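Local coordinates for Alr4995 protein (Nostoc sp., PDB 6LRF) that is a bifunctional enzyme that, as arginine dihydrolase and ornithine cyclodeaminase, probably turns arginine into ornithine and then ornithine into proline, at residues I5-P11 / I53-P59; W63-F68 / R90-Y96. All coordinates share one frame; numbering follows the deposited sequence.

Overall arrangement
Contacts 1 and 2 lie in the N-terminal domain, which has the fold of the guanidine-modifying enzymes, with centres about 14 Å apart. They follow one another along the sequence: the parallel strand pair of contact 1 is complete before the loop 63-68 of contact 2 begins. The two join directly where C10 CB meets L66 O at 3.4 Å and C10 O meets V67 CG1 at 3.3 Å, so the loop packs against the residue that follows strand 6-9. Helix 93-103, whose first turn belongs to contact 2, reaches back with W100 onto L8 and D55 of contact 1. The crystal is unliganded, so neither contact can be placed relative to a bound substrate.

Contact 1. Residues I5-P11 / I53-P59; sequences IRFLMCP and IVDLVTP
The guanidinium of R6 lies over CG2 of I53, which sits 3.7 Å from its plane and beneath its centre. Both residues belong to a parallel strand pair, 6-9 with 53-56, joined through helix 34-49 in a beta-alpha-beta crossover, as expected in the alpha/beta propeller of guanidine-modifying enzymes. The bend of R6 at chi3 (71°) swings its end back toward D55. There R6 NE donates to D55 OD2 at 3.1 Å, while R6 NH2 reaches D55 OD1 at 2.7 Å, a side-on salt bridge to both oxygens. With an alanine here, the D55 carboxylate would probably lose its charge partner and CG2 of I53 the flat group above it. Backbone bonds knit the strands along their length, from I53 N to I5 O at 2.8 Å through to V57 N to M9 O at 2.9 Å. On the face carrying V54 and M9, CG and SE of the selenomethionine M9 pack against V54 CG1, and helix 34-49 covers both through W41, L44 and Y45. L8 lies with D55 on the other face, beside W100. Beyond the strands the rings of P11 and P59 meet roughly perpendicular, P11 CG 3.8 Å from P59 CG.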
ATOM      1  N   ILE B   5       6.416  50.483 -40.970  1.00 46.02           N
ATOM      2  CA  ILE B   5       5.507  49.514 -40.352  1.00 42.31           C
ATOM      3  C   ILE B   5       4.464  50.183 -39.443  1.00 39.65           C
ATOM      4  O   ILE B   5       4.792  51.086 -38.677  1.00 37.63           O
ATOM      5  CB  ILE B   5       6.311  48.463 -39.538  1.00 36.04           C
ATOM      6  CG1 ILE B   5       7.313  47.746 -40.452  1.00 40.03           C
ATOM      7  CG2 ILE B   5       5.383  47.454 -38.875  1.00 35.73           C
ATOM      8  CD1 ILE B   5       8.232  46.778 -39.728  1.00 44.11           C
ATOM      9  N   ARG B   6       3.209  49.740 -39.543  1.00 34.24           N
ATOM     10  CA  ARG B   6       2.130  50.274 -38.711  1.00 31.48           C
ATOM     11  C   ARG B   6       1.615  49.244 -37.702  1.00 33.96           C
ATOM     12  O   ARG B   6       1.412  48.079 -38.041  1.00 31.93           O
ATOM     13  CB  ARG B   6       0.954  50.745 -39.576  1.00 29.43           C
ATOM     14  CG  ARG B   6       1.339  51.616 -40.768  1.00 33.60           C
ATOM     15  CD  ARG B   6       0.097  52.034 -41.561  1.00 32.35           C
ATOM     16  NE  ARG B   6      -0.728  53.014 -40.858  1.00 32.13           N
ATOM     17  CZ  ARG B   6      -0.617  54.332 -41.015  1.00 37.23           C
ATOM     18  NH1 ARG B   6       0.301  54.838 -41.844  1.00 29.31           N
ATOM     19  NH2 ARG B   6      -1.420  55.146 -40.336  1.00 35.85           N
ATOM     20  N   PHE B   7       1.389  49.692 -36.472  1.00 32.15           N
ATOM     21  CA  PHE B   7       0.740  48.892 -35.432  1.00 35.43           C
ATOM     22  C   PHE B   7      -0.534  49.572 -34.984  1.00 34.85           C
ATOM     23  O   PHE B   7      -0.597  50.798 -34.926  1.00 32.04           O
ATOM     24  CB  PHE B   7       1.646  48.696 -34.218  1.00 30.99           C
ATOM     25  CG  PHE B   7       2.825  47.819 -34.481  1.00 36.20           C
ATOM     26  CD1 PHE B   7       2.760  46.452 -34.220  1.00 29.65           C
ATOM     27  CD2 PHE B   7       4.001  48.356 -34.991  1.00 35.56           C
ATOM     28  CE1 PHE B   7       3.849  45.625 -34.465  1.00 32.09           C
ATOM     29  CE2 PHE B   7       5.106  47.541 -35.238  1.00 40.92           C
ATOM     30  CZ  PHE B   7       5.030  46.167 -34.971  1.00 39.80           C
ATOM     31  N   LEU B   8      -1.543  48.772 -34.665  1.00 27.50           N
ATOM     32  CA  LEU B   8      -2.784  49.285 -34.111  1.00 26.54           C
ATOM     33  C   LEU B   8      -2.794  49.098 -32.603  1.00 30.77           C
ATOM     34  O   LEU B   8      -2.501  48.001 -32.125  1.00 27.91           O
ATOM     35  CB  LEU B   8      -3.963  48.560 -34.723  1.00 25.44           C
ATOM     36  CG  LEU B   8      -5.323  48.947 -34.190  1.00 26.92           C
ATOM     37  CD1 LEU B   8      -5.582  50.397 -34.557  1.00 28.95           C
ATOM     38  CD2 LEU B   8      -6.332  48.027 -34.803  1.00 21.80           C
HETATM   39  N   MSE B   9      -3.114  50.154 -31.857  1.00 29.57           N
HETATM   40  CA  MSE B   9      -3.269  50.047 -30.404  1.00 30.13           C
HETATM   41  C   MSE B   9      -4.559  50.702 -29.943  1.00 33.21           C
HETATM   42  O   MSE B   9      -5.329  51.215 -30.744  1.00 31.99           O
HETATM   43  CB  MSE B   9      -2.083  50.676 -29.674  1.00 37.71           C
HETATM   44  CG  MSE B   9      -0.769  49.996 -29.976  1.00 35.68           C
HETATM   45 SE   MSE B   9       0.768  50.664 -28.935  1.00 63.27          SE
HETATM   46  CE  MSE B   9       0.189  50.163 -27.120  1.00 45.14           C
ATOM     47  N   CYS B  10      -4.809  50.663 -28.646  1.00 31.41           N
ATOM     48  CA  CYS B  10      -5.996  51.290 -28.109  1.00 31.74           C
ATOM     49  C   CYS B  10      -5.717  51.698 -26.677  1.00 42.75           C
ATOM     50  O   CYS B  10      -5.399  50.847 -25.831  1.00 37.44           O
ATOM     51  CB  CYS B  10      -7.199  50.354 -28.193  1.00 35.40           C
ATOM     52  SG  CYS B  10      -8.728  51.042 -27.549  1.00 38.54           S
ATOM     53  N   PRO B  11      -5.808  53.012 -26.405  1.00 41.54           N
ATOM     54  CA  PRO B  11      -5.480  53.577 -25.094  1.00 42.09           C
ATOM     55  C   PRO B  11      -6.402  53.064 -23.982  1.00 39.47           C
ATOM     56  O   PRO B  11      -7.568  52.747 -24.228  1.00 36.00           O
ATOM     57  CB  PRO B  11      -5.645  55.089 -25.317  1.00 44.17           C
ATOM     58  CG  PRO B  11      -6.587  55.203 -26.460  1.00 43.23           C
ATOM     59  CD  PRO B  11      -6.253  54.045 -27.355  1.00 39.46           C
ATOM     60  N   ILE B  53       5.010  53.303 -36.928  1.00 34.50           N
ATOM     61  CA  ILE B  53       3.792  54.101 -36.942  1.00 34.86           C
ATOM     62  C   ILE B  53       2.731  53.427 -36.083  1.00 39.43           C
ATOM     63  O   ILE B  53       2.561  52.207 -36.159  1.00 41.30           O
ATOM     64  CB  ILE B  53       3.248  54.268 -38.387  1.00 34.45           C
ATOM     65  CG1 ILE B  53       4.318  54.864 -39.311  1.00 37.03           C
ATOM     66  CG2 ILE B  53       1.967  55.097 -38.407  1.00 31.79           C
ATOM     67  CD1 ILE B  53       3.955  54.777 -40.815  1.00 38.63           C
ATOM     68  N   VAL B  54       2.005  54.194 -35.277  1.00 32.49           N
ATOM     69  CA  VAL B  54       0.960  53.594 -34.451  1.00 37.70           C
ATOM     70  C   VAL B  54      -0.384  54.273 -34.664  1.00 35.62           C
ATOM     71  O   VAL B  54      -0.538  55.453 -34.380  1.00 40.51           O
ATOM     72  CB  VAL B  54       1.317  53.640 -32.935  1.00 36.90           C
ATOM     73  CG1 VAL B  54       0.178  53.072 -32.089  1.00 31.96           C
ATOM     74  CG2 VAL B  54       2.624  52.902 -32.657  1.00 39.83           C
ATOM     75  N   ASP B  55      -1.351  53.520 -35.177  1.00 32.46           N
ATOM     76  CA  ASP B  55      -2.728  53.975 -35.234  1.00 34.43           C
ATOM     77  C   ASP B  55      -3.437  53.585 -33.957  1.00 35.61           C
ATOM     78  O   ASP B  55      -3.016  52.658 -33.264  1.00 34.45           O
ATOM     79  CB  ASP B  55      -3.465  53.377 -36.431  1.00 31.32           C
ATOM     80  CG  ASP B  55      -2.907  53.850 -37.762  1.00 44.85           C
ATOM     81  OD1 ASP B  55      -2.430  55.011 -37.847  1.00 45.05           O
ATOM     82  OD2 ASP B  55      -2.953  53.056 -38.727  1.00 41.20           O
ATOM     83  N   LEU B  56      -4.522  54.286 -33.656  1.00 32.00           N
ATOM     84  CA  LEU B  56      -5.280  54.033 -32.446  1.00 34.73           C
ATOM     85  C   LEU B  56      -6.746  53.814 -32.774  1.00 37.25           C
ATOM     86  O   LEU B  56      -7.282  54.484 -33.648  1.00 34.24           O
ATOM     87  CB  LEU B  56      -5.130  55.198 -31.465  1.00 32.59           C
ATOM     88  CG  LEU B  56      -3.713  55.582 -31.022  1.00 36.96           C
ATOM     89  CD1 LEU B  56      -3.786  56.793 -30.103  1.00 35.09           C
ATOM     90  CD2 LEU B  56      -3.014  54.427 -30.309  1.00 37.20           C
ATOM     91  N   VAL B  57      -7.372  52.852 -32.088  1.00 35.23           N
ATOM     92  CA  VAL B  57      -8.824  52.664 -32.093  1.00 32.81           C
ATOM     93  C   VAL B  57      -9.414  53.615 -31.069  1.00 37.73           C
ATOM     94  O   VAL B  57      -8.771  53.891 -30.063  1.00 43.05           O
ATOM     95  CB  VAL B  57      -9.246  51.213 -31.698  1.00 38.51           C
ATOM     96  CG1 VAL B  57     -10.768  51.036 -31.788  1.00 35.25           C
ATOM     97  CG2 VAL B  57      -8.525  50.171 -32.536  1.00 30.91           C
ATOM     98  N   THR B  58     -10.629  54.103 -31.294  1.00 40.97           N
ATOM     99  CA  THR B  58     -11.292  54.928 -30.286  1.00 42.14           C
ATOM    100  C   THR B  58     -11.845  54.076 -29.149  1.00 42.05           C
ATOM    101  O   THR B  58     -12.759  53.274 -29.365  1.00 42.86           O
ATOM    102  CB  THR B  58     -12.437  55.735 -30.888  1.00 37.49           C
ATOM    103  OG1 THR B  58     -11.931  56.552 -31.947  1.00 36.69           O
ATOM    104  CG2 THR B  58     -13.067  56.603 -29.826  1.00 38.80           C
ATOM    105  N   PRO B  59     -11.297  54.251 -27.933  1.00 44.79           N
ATOM    106  CA  PRO B  59     -11.746  53.470 -26.770  1.00 46.40           C
ATOM    107  C   PRO B  59     -13.233  53.651 -26.502  1.00 43.79           C
ATOM    108  O   PRO B  59     -13.801  54.689 -26.819  1.00 47.97           O
ATOM    109  CB  PRO B  59     -10.900  54.025 -25.612  1.00 46.89           C
ATOM    110  CG  PRO B  59     -10.356  55.330 -26.104  1.00 46.50           C
ATOM    111  CD  PRO B  59     -10.222  55.195 -27.586  1.00 42.65           C
TER

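Contact 2. Residues W63-F68 / R90-Y96; sequences WPDLVF and RQGEEPY
R90 lays one face of its guanidinium over D65 CB, and in doing so ties the irregular loop 63-68 to the junction where helix 88-91 gives way to helix 93-103. The loop that follows strand 53-56 is thereby joined to the start of helix 93-103 in the alpha/beta propeller fold of the guanidine-modifying enzymes. A turn about CG-CD (chi3 69°) faces the R90 guanidinium to the loop. R90 NH2 donates to F68 O at 3.2 Å, the oxygen lying in the guanidinium plane, whereas R90 NH1 donates to N71 OD1. The carboxylate of D65 turns to another partner, the hydroxyl of Y19.

Two residues on, G92 lies over the face of the W63 indole. G92 CA stands 3.5 Å from the centroid of the six-membered ring of W63, a CH-pi contact, and a CB on this residue would run into W63 CH2.

E93 comes next and is gripped by R90 side-on: R90 NE meets E93 OE2 at 2.8 Å, from above the carboxylate plane, and R90 NH2 meets E93 OE1 on its syn lone pair at 2.9 Å. E93 OE2 also accepts a bond of 2.7 Å from a water oxygen that in turn receives the N-H of D65, so this acidic side chain joins the arginine and the loop backbone. The aliphatic part of E93 runs antiparallel alongside the L66 side chain, E93 CB 3.5 Å from L66 CD1.

One turn further along the helix, Y96 meets the indole obliquely, its ring plane 46° from that of the five-membered ring, with Y96 CE2 4.1 Å from W63 CD1.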
ATOM      1  N   TRP B  63     -16.154  48.256 -22.662  1.00 45.98           N
ATOM      2  CA  TRP B  63     -15.378  47.237 -23.365  1.00 42.67           C
ATOM      3  C   TRP B  63     -13.911  47.421 -23.024  1.00 41.09           C
ATOM      4  O   TRP B  63     -13.120  47.867 -23.854  1.00 41.51           O
ATOM      5  CB  TRP B  63     -15.618  47.317 -24.874  1.00 38.46           C
ATOM      6  CG  TRP B  63     -17.087  47.300 -25.201  1.00 38.81           C
ATOM      7  CD1 TRP B  63     -17.844  48.347 -25.650  1.00 43.32           C
ATOM      8  CD2 TRP B  63     -17.984  46.189 -25.063  1.00 39.14           C
ATOM      9  NE1 TRP B  63     -19.152  47.948 -25.819  1.00 43.65           N
ATOM     10  CE2 TRP B  63     -19.264  46.630 -25.459  1.00 37.30           C
ATOM     11  CE3 TRP B  63     -17.827  44.860 -24.647  1.00 42.45           C
ATOM     12  CZ2 TRP B  63     -20.378  45.793 -25.452  1.00 41.28           C
ATOM     13  CZ3 TRP B  63     -18.934  44.029 -24.642  1.00 41.65           C
ATOM     14  CH2 TRP B  63     -20.196  44.501 -25.040  1.00 44.29           C
ATOM     15  N   PRO B  64     -13.546  47.074 -21.782  1.00 37.59           N
ATOM     16  CA  PRO B  64     -12.210  47.341 -21.246  1.00 42.42           C
ATOM     17  C   PRO B  64     -11.109  46.605 -22.003  1.00 42.43           C
ATOM     18  O   PRO B  64      -9.969  47.073 -22.047  1.00 37.91           O
ATOM     19  CB  PRO B  64     -12.308  46.832 -19.804  1.00 44.54           C
ATOM     20  CG  PRO B  64     -13.371  45.788 -19.849  1.00 45.47           C
ATOM     21  CD  PRO B  64     -14.369  46.288 -20.842  1.00 41.66           C
ATOM     22  N   ASP B  65     -11.441  45.462 -22.597  1.00 42.19           N
ATOM     23  CA  ASP B  65     -10.413  44.642 -23.221  1.00 39.66           C
ATOM     24  C   ASP B  65     -10.190  45.064 -24.669  1.00 38.13           C
ATOM     25  O   ASP B  65      -9.397  44.457 -25.390  1.00 34.18           O
ATOM     26  CB  ASP B  65     -10.777  43.161 -23.123  1.00 39.09           C
ATOM     27  CG  ASP B  65     -10.664  42.628 -21.697  1.00 49.19           C
ATOM     28  OD1 ASP B  65      -9.612  42.860 -21.051  1.00 48.67           O
ATOM     29  OD2 ASP B  65     -11.630  41.995 -21.218  1.00 49.54           O
ATOM     30  N   LEU B  66     -10.858  46.140 -25.073  1.00 35.61           N
ATOM     31  CA  LEU B  66     -10.609  46.739 -26.378  1.00 37.39           C
ATOM     32  C   LEU B  66      -9.133  47.147 -26.521  1.00 35.26           C
ATOM     33  O   LEU B  66      -8.625  47.292 -27.631  1.00 33.67           O
ATOM     34  CB  LEU B  66     -11.531  47.938 -26.597  1.00 34.76           C
ATOM     35  CG  LEU B  66     -11.750  48.346 -28.052  1.00 35.18           C
ATOM     36  CD1 LEU B  66     -12.763  47.426 -28.697  1.00 33.95           C
ATOM     37  CD2 LEU B  66     -12.184  49.806 -28.170  1.00 37.18           C
ATOM     38  N   VAL B  67      -8.433  47.300 -25.399  1.00 34.08           N
ATOM     39  CA  VAL B  67      -7.007  47.603 -25.427  1.00 27.13           C
ATOM     40  C   VAL B  67      -6.192  46.450 -26.022  1.00 28.95           C
ATOM     41  O   VAL B  67      -5.045  46.629 -26.433  1.00 25.20           O
ATOM     42  CB  VAL B  67      -6.466  47.908 -24.014  1.00 35.63           C
ATOM     43  CG1 VAL B  67      -7.061  49.201 -23.484  1.00 34.59           C
ATOM     44  CG2 VAL B  67      -6.768  46.747 -23.065  1.00 34.28           C
ATOM     45  N   PHE B  68      -6.783  45.263 -26.060  1.00 28.55           N
ATOM     46  CA  PHE B  68      -6.081  44.083 -26.556  1.00 25.76           C
ATOM     47  C   PHE B  68      -6.350  43.904 -28.049  1.00 28.40           C
ATOM     48  O   PHE B  68      -7.049  42.977 -28.483  1.00 25.33           O
ATOM     49  CB  PHE B  68      -6.485  42.854 -25.747  1.00 27.20           C
ATOM     50  CG  PHE B  68      -5.966  42.881 -24.323  1.00 30.49           C
ATOM     51  CD1 PHE B  68      -4.652  43.278 -24.063  1.00 28.83           C
ATOM     52  CD2 PHE B  68      -6.790  42.542 -23.254  1.00 33.32           C
ATOM     53  CE1 PHE B  68      -4.163  43.316 -22.760  1.00 37.44           C
ATOM     54  CE2 PHE B  68      -6.313  42.571 -21.942  1.00 34.22           C
ATOM     55  CZ  PHE B  68      -5.003  42.958 -21.692  1.00 34.30           C
ATOM     56  N   ARG B  90     -16.516  40.137 -24.600  1.00 37.80           N
ATOM     57  CA  ARG B  90     -15.621  40.777 -25.557  1.00 37.86           C
ATOM     58  C   ARG B  90     -16.279  40.916 -26.924  1.00 32.72           C
ATOM     59  O   ARG B  90     -15.751  41.613 -27.790  1.00 30.01           O
ATOM     60  CB  ARG B  90     -14.296  40.001 -25.685  1.00 33.85           C
ATOM     61  CG  ARG B  90     -13.368  40.137 -24.480  1.00 35.04           C
ATOM     62  CD  ARG B  90     -11.914  39.830 -24.828  1.00 31.35           C
ATOM     63  NE  ARG B  90     -11.347  40.867 -25.691  1.00 33.14           N
ATOM     64  CZ  ARG B  90     -10.090  40.875 -26.130  1.00 34.59           C
ATOM     65  NH1 ARG B  90      -9.262  39.895 -25.784  1.00 28.29           N
ATOM     66  NH2 ARG B  90      -9.659  41.862 -26.916  1.00 29.63           N
ATOM     67  N   GLN B  91     -17.435  40.283 -27.110  1.00 29.96           N
ATOM     68  CA  GLN B  91     -18.105  40.307 -28.413  1.00 31.80           C
ATOM     69  C   GLN B  91     -18.541  41.707 -28.857  1.00 35.22           C
ATOM     70  O   GLN B  91     -18.660  41.975 -30.050  1.00 33.82           O
ATOM     71  CB  GLN B  91     -19.309  39.374 -28.407  1.00 32.25           C
ATOM     72  CG  GLN B  91     -18.934  37.915 -28.649  1.00 35.35           C
ATOM     73  CD  GLN B  91     -20.059  36.943 -28.304  1.00 40.07           C
ATOM     74  OE1 GLN B  91     -21.203  37.348 -28.100  1.00 36.73           O
ATOM     75  NE2 GLN B  91     -19.729  35.650 -28.237  1.00 39.79           N
ATOM     76  N   GLY B  92     -18.759  42.608 -27.907  1.00 34.43           N
ATOM     77  CA  GLY B  92     -19.179  43.954 -28.248  1.00 32.38           C
ATOM     78  C   GLY B  92     -18.032  44.783 -28.804  1.00 36.14           C
ATOM     79  O   GLY B  92     -18.240  45.869 -29.353  1.00 36.34           O
ATOM     80  N   GLU B  93     -16.812  44.282 -28.649  1.00 33.03           N
ATOM     81  CA  GLU B  93     -15.654  44.927 -29.247  1.00 30.01           C
ATOM     82  C   GLU B  93     -15.709  44.816 -30.768  1.00 29.09           C
ATOM     83  O   GLU B  93     -15.137  45.650 -31.478  1.00 28.50           O
ATOM     84  CB  GLU B  93     -14.351  44.313 -28.736  1.00 30.38           C
ATOM     85  CG  GLU B  93     -14.184  44.304 -27.226  1.00 34.43           C
ATOM     86  CD  GLU B  93     -12.870  43.651 -26.766  1.00 36.62           C
ATOM     87  OE1 GLU B  93     -11.931  43.484 -27.587  1.00 35.29           O
ATOM     88  OE2 GLU B  93     -12.782  43.288 -25.573  1.00 38.84           O
ATOM     89  N   GLU B  94     -16.411  43.796 -31.261  1.00 26.66           N
ATOM     90  CA  GLU B  94     -16.371  43.434 -32.678  1.00 26.50           C
ATOM     91  C   GLU B  94     -16.807  44.533 -33.653  1.00 29.38           C
ATOM     92  O   GLU B  94     -16.113  44.764 -34.657  1.00 28.43           O
ATOM     93  CB  GLU B  94     -17.196  42.168 -32.907  1.00 29.33           C
ATOM     94  CG  GLU B  94     -16.545  40.960 -32.267  1.00 30.76           C
ATOM     95  CD  GLU B  94     -17.423  39.714 -32.276  1.00 34.62           C
ATOM     96  OE1 GLU B  94     -18.406  39.654 -33.048  1.00 39.86           O
ATOM     97  OE2 GLU B  94     -17.122  38.785 -31.503  1.00 29.87           O
ATOM     98  N   PRO B  95     -17.944  45.213 -33.384  1.00 29.55           N
ATOM     99  CA  PRO B  95     -18.277  46.338 -34.264  1.00 28.30           C
ATOM    100  C   PRO B  95     -17.179  47.405 -34.357  1.00 25.62           C
ATOM    101  O   PRO B  95     -16.908  47.889 -35.457  1.00 26.22           O
ATOM    102  CB  PRO B  95     -19.535  46.917 -33.611  1.00 33.31           C
ATOM    103  CG  PRO B  95     -20.175  45.739 -32.990  1.00 32.55           C
ATOM    104  CD  PRO B  95     -19.036  44.943 -32.429  1.00 27.15           C
ATOM    105  N   TYR B  96     -16.542  47.739 -33.237  1.00 23.50           N
ATOM    106  CA  TYR B  96     -15.545  48.805 -33.226  1.00 24.88           C
ATOM    107  C   TYR B  96     -14.289  48.405 -33.968  1.00 28.93           C
ATOM    108  O   TYR B  96     -13.701  49.227 -34.685  1.00 27.53           O
ATOM    109  CB  TYR B  96     -15.221  49.210 -31.789  1.00 28.82           C
ATOM    110  CG  TYR B  96     -16.448  49.720 -31.102  1.00 34.44           C
ATOM    111  CD1 TYR B  96     -16.945  50.982 -31.402  1.00 39.08           C
ATOM    112  CD2 TYR B  96     -17.153  48.927 -30.197  1.00 36.36           C
ATOM    113  CE1 TYR B  96     -18.092  51.462 -30.802  1.00 43.22           C
ATOM    114  CE2 TYR B  96     -18.304  49.405 -29.578  1.00 40.50           C
ATOM    115  CZ  TYR B  96     -18.767  50.678 -29.892  1.00 45.78           C
ATOM    116  OH  TYR B  96     -19.908  51.185 -29.309  1.00 51.38           O
TER
HETATM  117  O   HOH W   1     -14.014  44.187 -23.384  1.00 38.45           O